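PDB 2V28: phenylalanine-4-hydroxylase from Colwellia psychrerythraea, which probably uses iron, tetrahydrobiopterin and dioxygen to hydroxylate L-phenylalanine to L-tyrosine, the first step of phenylalanine breakdown. Local coordinates for residues Asn25-Glu30 with Thr104-Arg109; Asp201-Asp206 with Gln221-Met226; Pro62-Val67 with Cys79-Ala84. All blocks are in the same frame, centred on the assembly; numbering follows the deposited sequence.

Interaction 1 (Asn25-Glu30 with Thr104-Arg109); sequences NLIWQE and TFIRSR
R109 NH1 meets E30 OE1 at 3.1 Å, a salt bridge in which the carboxylate lies at the guanidinium edge with its plane turned 56° from it. NH2 of the same guanidinium pairs with E23, one helical turn before I27, so two acids of helix 22-39 hold the arginine across the helix surface. Between them I27 lies under the group: its CG1 sits 3.5 Å from the guanidinium plane, offset toward the rim and 3.6 Å from R109 NE. The R109 chain bends at CB-CG (chi2 -84°), which folds the guanidinium back over the helix. I27 divides its branches, CD1 resting 3.7 Å from R107 O while CG2 packs on I106 CG1 at 3.7 Å. Cutting I27 back to an alanine is likely to open a gap beneath the guanidinium and take away the methyl that I106 CG1 packs on. I106 CD1 reaches the edge of the W28 indole, 4.0 Å from CE3, and W28 NE1 is bonded to P57 O. R107 turns to D119 and M112 O, its side chain about 4 Å from that of the iron ligand H122. This is a loop docked on a helix, joining helix 22-39 to the chain that leads to the iron site of the aromatic amino acid hydroxylase fold.

Interaction 2 (Asp201-Asp206 with Gln221-Met226); sequences DRKPFD and QPIYYM
K203 is held through both its backbone N and its backbone O: its N gives a nearly straight bond to Y224 O (2.8 Å, 172°), and its O receives M226 N. D201 does the same, its N bonding to P222 O and its O accepting Y224 N at 2.8 Å. F205 N donates to M226 O at 2.7 Å, the shortest of the five backbone hydrogen bonds joining 201-206 to 221-226, though bent to 135° at the hydrogen. Such bonding of alternate residues on one strand to the two neighbours of each partner is the parallel beta ladder, with D201 paired to I223, R202 to Y224 and K203 to Y225. The strands belong to a beta-alpha-beta unit, helix 207-211 lying between them in sequence, and 201-204 is an outermost strand of a four-stranded mixed sheet. On the face of D201, K203, I223 and Y225, the extended K203 chain runs beside the Y225 ring, pointing the same way, with CB 3.9 Å from CE2. A water bridges their polar ends, accepting from K203 NZ at 2.6 Å and bonded to Y225 OH, which also reaches T213. K203 CD rests on I223 CG2, and D201 OD2 pairs with K260. P204 O lies in the ring plane at the Y225 edge, 3.5 Å from CD2. M226 curls back, bent at chi3 (-64°), which brings CE within 3.5 Å of R202 O. Beyond the strand, F205 CD1 meets Y225 CB at 4.2 Å, the side chains crossing at about a right angle.

Interaction 3 (Pro62-Val67 with Cys79-Ala84); sequences PQLDEV and CYPVPA
L64 CD1 lies against P81, 3.8 Å from its CB and 3.7 Å from its N, while L64 CB stands 4.0 Å from C79 CB. The contact lays the first turn of helix 64-74 against strand 78-82, the next strand in the chain and half of a two-stranded parallel sheet with 99-103. With CG anti to the carbonyl carbon (chi1 -67°) and the chain then extended, the L64 side chain reaches along the strand from C79 to P81. One turn on, V67 completes the apolar surface by setting CB and CG1 against the C79 sulfur. Around this first shell, I124 of helix 120-127 touches both L64 and V67, while V102 of the adjoining strand also meets L64. S68 OG ties the two elements together by bonding both to L64 O and to C79 N. Y80 and V82 hold the strand to 99-103 through backbone bonds with F100 and V102. The helix start is fixed separately: Q63 occupies the N-cap position, and E66, which is salt-bridged to R60, turns its carboxylate back to the Q63 backbone. There E66 OE2 accepts from Q63 N at 2.8 Å, the donor standing well above the carboxylate plane.

Overall arrangement
Interactions 1 and 3 are neighbours, with centres 15 Å apart, and interaction 3 is nested within the chain loop that interaction 1 closes. W28 CZ2 against P62 CD at 3.5 Å and T104 against L64 join them, and helix 120-127, which carries the iron ligands H122 and H127, touches both. Interaction 2 lies on the opposite side of the chain's centre, about 31 Å from interaction 1 between centres. All three are partly buried, but their chemistry differs: sheet pairing in interaction 2 is carried by backbone bonds, interaction 3 is apolar across its two segments, and interaction 1 grades from buried aliphatic packing to an exposed salt bridge.

Interaction 1 (Asn25-Glu30 with Thr104-Arg109)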
loop_
_atom_site.group_PDB
_atom_site.type_symbol
_atom_site.label_atom_id
_atom_site.label_comp_id
_atom_site.label_asym_id
_atom_site.label_seq_id
_atom_site.Cartn_x
_atom_site.Cartn_y
_atom_site.Cartn_z
ATOM N N ASN A 25 -28.448 12.572 2.576
ATOM C CA ASN A 25 -29.094 12.049 1.363
ATOM C C ASN A 25 -28.449 12.505 0.034
ATOM O O ASN A 25 -28.499 11.791 -0.965
ATOM C CB ASN A 25 -30.601 12.386 1.360
ATOM C CG ASN A 25 -31.412 11.615 2.428
ATOM O OD1 ASN A 25 -31.070 10.504 2.835
ATOM N ND2 ASN A 25 -32.523 12.214 2.853
ATOM N N LEU A 26 -27.865 13.700 0.011
ATOM C CA LEU A 26 -27.128 14.197 -1.157
ATOM C C LEU A 26 -25.808 13.477 -1.334
ATOM O O LEU A 26 -25.372 13.203 -2.450
ATOM C CB LEU A 26 -26.833 15.691 -1.013
ATOM C CG LEU A 26 -27.821 16.692 -1.595
ATOM C CD1 LEU A 26 -27.607 18.086 -0.949
ATOM C CD2 LEU A 26 -27.687 16.757 -3.136
ATOM N N ILE A 27 -25.148 13.201 -0.217
ATOM C CA ILE A 27 -23.938 12.396 -0.204
ATOM C C ILE A 27 -24.205 10.983 -0.786
ATOM O O ILE A 27 -23.438 10.508 -1.619
ATOM C CB ILE A 27 -23.343 12.340 1.236
ATOM C CG1 ILE A 27 -22.621 13.666 1.573
ATOM C CG2 ILE A 27 -22.400 11.157 1.390
ATOM C CD1 ILE A 27 -22.265 13.821 3.085
ATOM N N TRP A 28 -25.282 10.331 -0.359
ATOM C CA TRP A 28 -25.741 9.050 -0.987
ATOM C C TRP A 28 -25.976 9.154 -2.493
ATOM O O TRP A 28 -25.589 8.258 -3.250
ATOM C CB TRP A 28 -27.047 8.592 -0.350
ATOM C CG TRP A 28 -27.635 7.308 -0.944
ATOM C CD1 TRP A 28 -28.477 7.204 -2.013
ATOM C CD2 TRP A 28 -27.409 5.965 -0.470
ATOM N NE1 TRP A 28 -28.792 5.860 -2.249
ATOM C CE2 TRP A 28 -28.148 5.085 -1.312
ATOM C CE3 TRP A 28 -26.646 5.420 0.575
ATOM C CZ2 TRP A 28 -28.148 3.688 -1.131
ATOM C CZ3 TRP A 28 -26.642 4.021 0.750
ATOM C CH2 TRP A 28 -27.392 3.176 -0.099
ATOM N N GLN A 29 -26.674 10.208 -2.911
ATOM C CA GLN A 29 -26.992 10.425 -4.314
ATOM C C GLN A 29 -25.730 10.561 -5.168
ATOM O O GLN A 29 -25.669 10.053 -6.309
ATOM C CB GLN A 29 -27.873 11.680 -4.460
ATOM C CG GLN A 29 -28.245 11.985 -5.904
ATOM C CD GLN A 29 -29.193 13.153 -6.035
ATOM O OE1 GLN A 29 -29.184 14.084 -5.222
ATOM N NE2 GLN A 29 -30.027 13.106 -7.061
ATOM N N GLU A 30 -24.744 11.269 -4.623
ATOM C CA GLU A 30 -23.466 11.477 -5.311
ATOM C C GLU A 30 -22.706 10.162 -5.445
ATOM O O GLU A 30 -22.196 9.834 -6.527
ATOM C CB GLU A 30 -22.606 12.511 -4.575
ATOM C CG GLU A 30 -21.260 12.774 -5.278
ATOM C CD GLU A 30 -20.534 14.018 -4.783
ATOM O OE1 GLU A 30 -21.193 14.953 -4.259
ATOM O OE2 GLU A 30 -19.285 14.056 -4.929
ATOM N N THR A 104 -25.399 2.323 10.797
ATOM C CA THR A 104 -26.213 3.368 10.208
ATOM C C THR A 104 -25.575 4.770 10.286
ATOM O O THR A 104 -25.941 5.633 11.096
ATOM C CB THR A 104 -27.613 3.327 10.805
ATOM O OG1 THR A 104 -27.508 3.553 12.211
ATOM C CG2 THR A 104 -28.239 1.956 10.559
ATOM N N PHE A 105 -24.584 4.965 9.431
ATOM C CA PHE A 105 -23.970 6.253 9.240
ATOM C C PHE A 105 -23.521 6.329 7.788
ATOM O O PHE A 105 -23.401 5.300 7.129
ATOM C CB PHE A 105 -22.776 6.469 10.218
ATOM C CG PHE A 105 -21.541 5.638 9.917
ATOM C CD1 PHE A 105 -21.348 4.390 10.524
ATOM C CD2 PHE A 105 -20.546 6.118 9.051
ATOM C CE1 PHE A 105 -20.216 3.623 10.256
ATOM C CE2 PHE A 105 -19.418 5.354 8.775
ATOM C CZ PHE A 105 -19.239 4.111 9.383
ATOM N N ILE A 106 -23.267 7.550 7.324
ATOM C CA ILE A 106 -22.678 7.804 6.017
ATOM C C ILE A 106 -21.416 8.665 6.185
ATOM O O ILE A 106 -21.288 9.466 7.124
ATOM C CB ILE A 106 -23.701 8.450 5.041
ATOM C CG1 ILE A 106 -23.251 8.338 3.576
ATOM C CG2 ILE A 106 -23.986 9.908 5.432
ATOM C CD1 ILE A 106 -24.365 8.046 2.596
ATOM N N ARG A 107 -20.477 8.472 5.277
ATOM C CA ARG A 107 -19.165 9.111 5.329
ATOM C C ARG A 107 -19.293 10.632 5.220
ATOM O O ARG A 107 -20.291 11.124 4.755
ATOM C CB ARG A 107 -18.296 8.588 4.187
ATOM C CG ARG A 107 -18.821 8.978 2.800
ATOM C CD ARG A 107 -18.096 8.226 1.702
ATOM N NE ARG A 107 -18.481 6.820 1.702
ATOM C CZ ARG A 107 -18.155 5.953 0.750
ATOM N NH1 ARG A 107 -17.427 6.331 -0.287
ATOM N NH2 ARG A 107 -18.547 4.704 0.856
ATOM N N SER A 108 -18.272 11.361 5.667
ATOM C CA SER A 108 -18.232 12.826 5.524
ATOM C C SER A 108 -17.927 13.184 4.079
ATOM O O SER A 108 -17.435 12.342 3.346
ATOM C CB SER A 108 -17.126 13.390 6.410
ATOM O OG SER A 108 -15.882 12.764 6.114
ATOM N N ARG A 109 -18.196 14.428 3.667
ATOM C CA ARG A 109 -17.739 14.906 2.352
ATOM C C ARG A 109 -16.252 14.686 2.162
ATOM O O ARG A 109 -15.819 14.277 1.085
ATOM C CB ARG A 109 -17.979 16.409 2.161
ATOM C CG ARG A 109 -19.419 16.820 2.035
ATOM C CD ARG A 109 -19.931 16.669 0.625
ATOM N NE ARG A 109 -21.364 16.919 0.626
ATOM C CZ ARG A 109 -22.146 16.862 -0.440
ATOM N NH1 ARG A 109 -21.638 16.543 -1.622
ATOM N NH2 ARG A 109 -23.445 17.119 -0.305
#

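Interaction 2 (Asp201-Asp206 with Gln221-Met226)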
loop_
_atom_site.group_PDB
_atom_site.type_symbol
_atom_site.label_atom_id
_atom_site.label_comp_id
_atom_site.label_asym_id
_atom_site.label_seq_id
_atom_site.Cartn_x
_atom_site.Cartn_y
_atom_site.Cartn_z
ATOM N N ASP A 201 -2.173 -9.628 -10.302
ATOM C CA ASP A 201 -2.342 -11.061 -10.558
ATOM C C ASP A 201 -3.811 -11.445 -10.342
ATOM O O ASP A 201 -4.341 -11.267 -9.232
ATOM C CB ASP A 201 -1.528 -11.824 -9.517
ATOM C CG ASP A 201 -0.090 -12.041 -9.908
ATOM O OD1 ASP A 201 0.331 -11.636 -11.013
ATOM O OD2 ASP A 201 0.629 -12.648 -9.077
ATOM N N ARG A 202 -4.486 -11.942 -11.364
ATOM C CA ARG A 202 -5.869 -12.393 -11.172
ATOM C C ARG A 202 -5.844 -13.883 -11.436
ATOM O O ARG A 202 -5.575 -14.318 -12.573
ATOM C CB ARG A 202 -6.850 -11.666 -12.106
ATOM C CG ARG A 202 -6.893 -10.150 -11.914
ATOM C CD ARG A 202 -7.393 -9.422 -13.185
ATOM N NE ARG A 202 -7.357 -7.953 -13.040
ATOM C CZ ARG A 202 -6.448 -7.150 -13.581
ATOM N NH1 ARG A 202 -5.464 -7.646 -14.326
ATOM N NH2 ARG A 202 -6.524 -5.841 -13.381
ATOM N N LYS A 203 -6.078 -14.650 -10.375
ATOM C CA LYS A 203 -5.851 -16.086 -10.366
ATOM C C LYS A 203 -7.158 -16.823 -10.369
ATOM O O LYS A 203 -8.138 -16.298 -9.846
ATOM C CB LYS A 203 -5.010 -16.484 -9.140
ATOM C CG LYS A 203 -3.618 -15.872 -9.146
ATOM C CD LYS A 203 -2.849 -16.104 -7.854
ATOM C CE LYS A 203 -1.355 -15.983 -8.125
ATOM N NZ LYS A 203 -0.519 -15.955 -6.898
ATOM N N PRO A 204 -7.191 -18.069 -10.924
ATOM C CA PRO A 204 -8.462 -18.804 -10.807
ATOM C C PRO A 204 -8.702 -19.160 -9.329
ATOM O O PRO A 204 -7.743 -19.354 -8.580
ATOM C CB PRO A 204 -8.238 -20.074 -11.647
ATOM C CG PRO A 204 -6.767 -20.231 -11.779
ATOM C CD PRO A 204 -6.135 -18.865 -11.593
ATOM N N PHE A 205 -9.953 -19.234 -8.902
ATOM C CA PHE A 205 -10.207 -19.486 -7.476
ATOM C C PHE A 205 -9.740 -20.921 -7.098
ATOM O O PHE A 205 -10.010 -21.881 -7.821
ATOM C CB PHE A 205 -11.703 -19.268 -7.137
ATOM C CG PHE A 205 -12.021 -19.505 -5.690
ATOM C CD1 PHE A 205 -12.023 -18.456 -4.800
ATOM C CD2 PHE A 205 -12.255 -20.790 -5.214
ATOM C CE1 PHE A 205 -12.272 -18.693 -3.437
ATOM C CE2 PHE A 205 -12.528 -21.022 -3.845
ATOM C CZ PHE A 205 -12.513 -19.974 -2.984
ATOM N N ASP A 206 -9.022 -21.051 -5.982
ATOM C CA ASP A 206 -8.711 -22.367 -5.429
ATOM C C ASP A 206 -8.753 -22.139 -3.919
ATOM O O ASP A 206 -8.045 -21.275 -3.428
ATOM C CB ASP A 206 -7.323 -22.824 -5.895
ATOM C CG ASP A 206 -6.822 -24.088 -5.169
ATOM O OD1 ASP A 206 -6.204 -23.998 -4.082
ATOM O OD2 ASP A 206 -7.024 -25.172 -5.715
ATOM N N GLN A 221 -4.504 -4.155 -3.916
ATOM C CA GLN A 221 -4.343 -5.608 -3.846
ATOM C C GLN A 221 -3.507 -6.175 -4.992
ATOM O O GLN A 221 -3.857 -5.950 -6.145
ATOM C CB GLN A 221 -5.722 -6.256 -3.844
ATOM C CG GLN A 221 -6.552 -5.957 -2.630
ATOM C CD GLN A 221 -5.837 -6.252 -1.358
ATOM O OE1 GLN A 221 -5.599 -7.412 -1.040
ATOM N NE2 GLN A 221 -5.483 -5.198 -0.598
ATOM N N PRO A 222 -2.395 -6.911 -4.691
ATOM C CA PRO A 222 -1.625 -7.485 -5.771
ATOM C C PRO A 222 -2.214 -8.739 -6.350
ATOM O O PRO A 222 -1.800 -9.153 -7.444
ATOM C CB PRO A 222 -0.266 -7.797 -5.124
ATOM C CG PRO A 222 -0.532 -7.907 -3.681
ATOM C CD PRO A 222 -1.787 -7.168 -3.372
ATOM N N ILE A 223 -3.163 -9.343 -5.640
ATOM C CA ILE A 223 -3.758 -10.578 -6.094
ATOM C C ILE A 223 -5.257 -10.540 -5.937
ATOM O O ILE A 223 -5.788 -10.060 -4.920
ATOM C CB ILE A 223 -3.233 -11.844 -5.327
ATOM C CG1 ILE A 223 -1.721 -11.991 -5.416
ATOM C CG2 ILE A 223 -3.932 -13.120 -5.849
ATOM C CD1 ILE A 223 -1.122 -12.902 -4.295
ATOM N N TYR A 224 -5.950 -11.056 -6.940
ATOM C CA TYR A 224 -7.382 -11.290 -6.810
ATOM C C TYR A 224 -7.652 -12.712 -7.240
ATOM O O TYR A 224 -6.870 -13.279 -8.010
ATOM C CB TYR A 224 -8.186 -10.361 -7.717
ATOM C CG TYR A 224 -8.162 -8.869 -7.374
ATOM C CD1 TYR A 224 -7.055 -8.080 -7.690
ATOM C CD2 TYR A 224 -9.261 -8.250 -6.790
ATOM C CE1 TYR A 224 -7.050 -6.738 -7.437
ATOM C CE2 TYR A 224 -9.264 -6.874 -6.524
ATOM C CZ TYR A 224 -8.151 -6.138 -6.839
ATOM O OH TYR A 224 -8.091 -4.791 -6.599
ATOM N N TYR A 225 -8.788 -13.262 -6.813
ATOM C CA TYR A 225 -9.188 -14.595 -7.227
ATOM C C TYR A 225 -10.512 -14.577 -7.968
ATOM O O TYR A 225 -11.449 -13.887 -7.570
ATOM C CB TYR A 225 -9.275 -15.546 -6.015
ATOM C CG TYR A 225 -7.941 -15.915 -5.463
ATOM C CD1 TYR A 225 -7.313 -15.124 -4.480
ATOM C CD2 TYR A 225 -7.273 -17.063 -5.927
ATOM C CE1 TYR A 225 -6.068 -15.480 -3.983
ATOM C CE2 TYR A 225 -6.042 -17.386 -5.458
ATOM C CZ TYR A 225 -5.448 -16.608 -4.487
ATOM O OH TYR A 225 -4.211 -16.991 -4.024
ATOM N N MET A 226 -10.613 -15.391 -9.020
ATOM C CA MET A 226 -11.751 -15.332 -9.899
ATOM C C MET A 226 -12.512 -16.631 -9.808
ATOM O O MET A 226 -11.897 -17.699 -9.982
ATOM C CB MET A 226 -11.254 -15.151 -11.345
ATOM C CG MET A 226 -10.487 -13.850 -11.606
ATOM S SD MET A 226 -9.998 -13.758 -13.356
ATOM C CE MET A 226 -8.892 -15.166 -13.403
HETATM O O HOH W 1 -1.379 -17.513 -4.993
#

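Interaction 3 (Pro62-Val67 with Cys79-Ala84)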
loop_
_atom_site.group_PDB
_atom_site.type_symbol
_atom_site.label_atom_id
_atom_site.label_comp_id
_atom_site.label_asym_id
_atom_site.label_seq_id
_atom_site.Cartn_x
_atom_site.Cartn_y
_atom_site.Cartn_z
ATOM N N PRO A 62 -31.828 4.548 1.919
ATOM C CA PRO A 62 -32.940 3.687 2.332
ATOM C C PRO A 62 -33.016 3.401 3.832
ATOM O O PRO A 62 -32.000 3.372 4.529
ATOM C CB PRO A 62 -32.700 2.392 1.540
ATOM C CG PRO A 62 -31.316 2.420 1.178
ATOM C CD PRO A 62 -30.912 3.832 1.022
ATOM N N GLN A 63 -34.238 3.240 4.330
ATOM C CA GLN A 63 -34.414 2.706 5.648
ATOM C C GLN A 63 -34.066 1.230 5.523
ATOM O O GLN A 63 -34.243 0.637 4.445
ATOM C CB GLN A 63 -35.853 2.944 6.144
ATOM C CG GLN A 63 -36.228 4.459 6.215
ATOM C CD GLN A 63 -35.565 5.190 7.385
ATOM O OE1 GLN A 63 -35.365 4.616 8.447
ATOM N NE2 GLN A 63 -35.204 6.447 7.184
ATOM N N LEU A 64 -33.532 0.651 6.590
ATOM C CA LEU A 64 -33.139 -0.762 6.590
ATOM C C LEU A 64 -34.322 -1.658 6.237
ATOM O O LEU A 64 -34.185 -2.569 5.435
ATOM C CB LEU A 64 -32.514 -1.162 7.936
ATOM C CG LEU A 64 -31.146 -0.545 8.341
ATOM C CD1 LEU A 64 -30.424 -1.439 9.342
ATOM C CD2 LEU A 64 -30.224 -0.276 7.165
ATOM N N ASP A 65 -35.476 -1.400 6.857
ATOM C CA ASP A 65 -36.745 -2.052 6.495
ATOM C C ASP A 65 -37.033 -2.143 4.990
ATOM O O ASP A 65 -37.524 -3.177 4.525
ATOM C CB ASP A 65 -37.906 -1.364 7.182
ATOM C CG ASP A 65 -38.291 -2.036 8.466
ATOM O OD1 ASP A 65 -38.249 -1.363 9.511
ATOM O OD2 ASP A 65 -38.641 -3.242 8.430
ATOM N N GLU A 66 -36.750 -1.082 4.234
ATOM C CA GLU A 66 -36.949 -1.134 2.794
ATOM C C GLU A 66 -36.042 -2.191 2.198
ATOM O O GLU A 66 -36.464 -2.947 1.311
ATOM C CB GLU A 66 -36.717 0.227 2.114
ATOM C CG GLU A 66 -37.634 1.340 2.641
ATOM C CD GLU A 66 -37.063 2.746 2.385
ATOM O OE1 GLU A 66 -36.785 3.107 1.229
ATOM O OE2 GLU A 66 -36.887 3.495 3.347
ATOM N N VAL A 67 -34.803 -2.268 2.699
ATOM C CA VAL A 67 -33.882 -3.300 2.238
ATOM C C VAL A 67 -34.275 -4.689 2.745
ATOM O O VAL A 67 -34.415 -5.613 1.951
ATOM C CB VAL A 67 -32.395 -2.938 2.521
ATOM C CG1 VAL A 67 -31.477 -3.898 1.793
ATOM C CG2 VAL A 67 -32.111 -1.465 2.035
ATOM N N CYS A 79 -31.514 -6.843 7.075
ATOM C CA CYS A 79 -30.502 -5.909 7.523
ATOM C C CYS A 79 -30.677 -5.835 9.032
ATOM O O CYS A 79 -31.802 -5.922 9.543
ATOM C CB CYS A 79 -30.706 -4.547 6.909
ATOM S SG CYS A 79 -30.284 -4.512 5.182
ATOM N N TYR A 80 -29.567 -5.719 9.733
ATOM C CA TYR A 80 -29.586 -5.714 11.177
ATOM C C TYR A 80 -28.726 -4.541 11.656
ATOM O O TYR A 80 -27.511 -4.531 11.469
ATOM C CB TYR A 80 -29.078 -7.062 11.701
ATOM C CG TYR A 80 -29.381 -7.292 13.171
ATOM C CD1 TYR A 80 -30.610 -7.797 13.564
ATOM C CD2 TYR A 80 -28.441 -7.001 14.164
ATOM C CE1 TYR A 80 -30.908 -8.006 14.919
ATOM C CE2 TYR A 80 -28.729 -7.215 15.526
ATOM C CZ TYR A 80 -29.971 -7.722 15.880
ATOM O OH TYR A 80 -30.306 -7.934 17.200
ATOM N N PRO A 81 -29.362 -3.526 12.260
ATOM C CA PRO A 81 -28.624 -2.305 12.611
ATOM C C PRO A 81 -27.648 -2.606 13.753
ATOM O O PRO A 81 -27.987 -3.335 14.679
ATOM C CB PRO A 81 -29.726 -1.355 13.083
ATOM C CG PRO A 81 -30.771 -2.292 13.680
ATOM C CD PRO A 81 -30.765 -3.480 12.713
ATOM N N VAL A 82 -26.429 -2.094 13.666
ATOM C CA VAL A 82 -25.423 -2.409 14.676
ATOM C C VAL A 82 -24.610 -1.140 14.860
ATOM O O VAL A 82 -24.739 -0.224 14.056
ATOM C CB VAL A 82 -24.486 -3.599 14.253
ATOM C CG1 VAL A 82 -25.214 -4.926 14.261
ATOM C CG2 VAL A 82 -23.827 -3.340 12.883
ATOM N N PRO A 83 -23.772 -1.078 15.920
ATOM C CA PRO A 83 -22.836 0.038 16.081
ATOM C C PRO A 83 -21.821 0.190 14.963
ATOM O O PRO A 83 -21.681 -0.679 14.075
ATOM C CB PRO A 83 -22.111 -0.277 17.403
ATOM C CG PRO A 83 -22.997 -1.216 18.119
ATOM C CD PRO A 83 -23.715 -2.014 17.064
ATOM N N ALA A 84 -21.092 1.297 15.024
ATOM C CA ALA A 84 -20.100 1.597 14.011
ATOM C C ALA A 84 -18.963 0.579 14.028
ATOM O O ALA A 84 -18.359 0.329 12.992
ATOM C CB ALA A 84 -19.577 3.031 14.176
#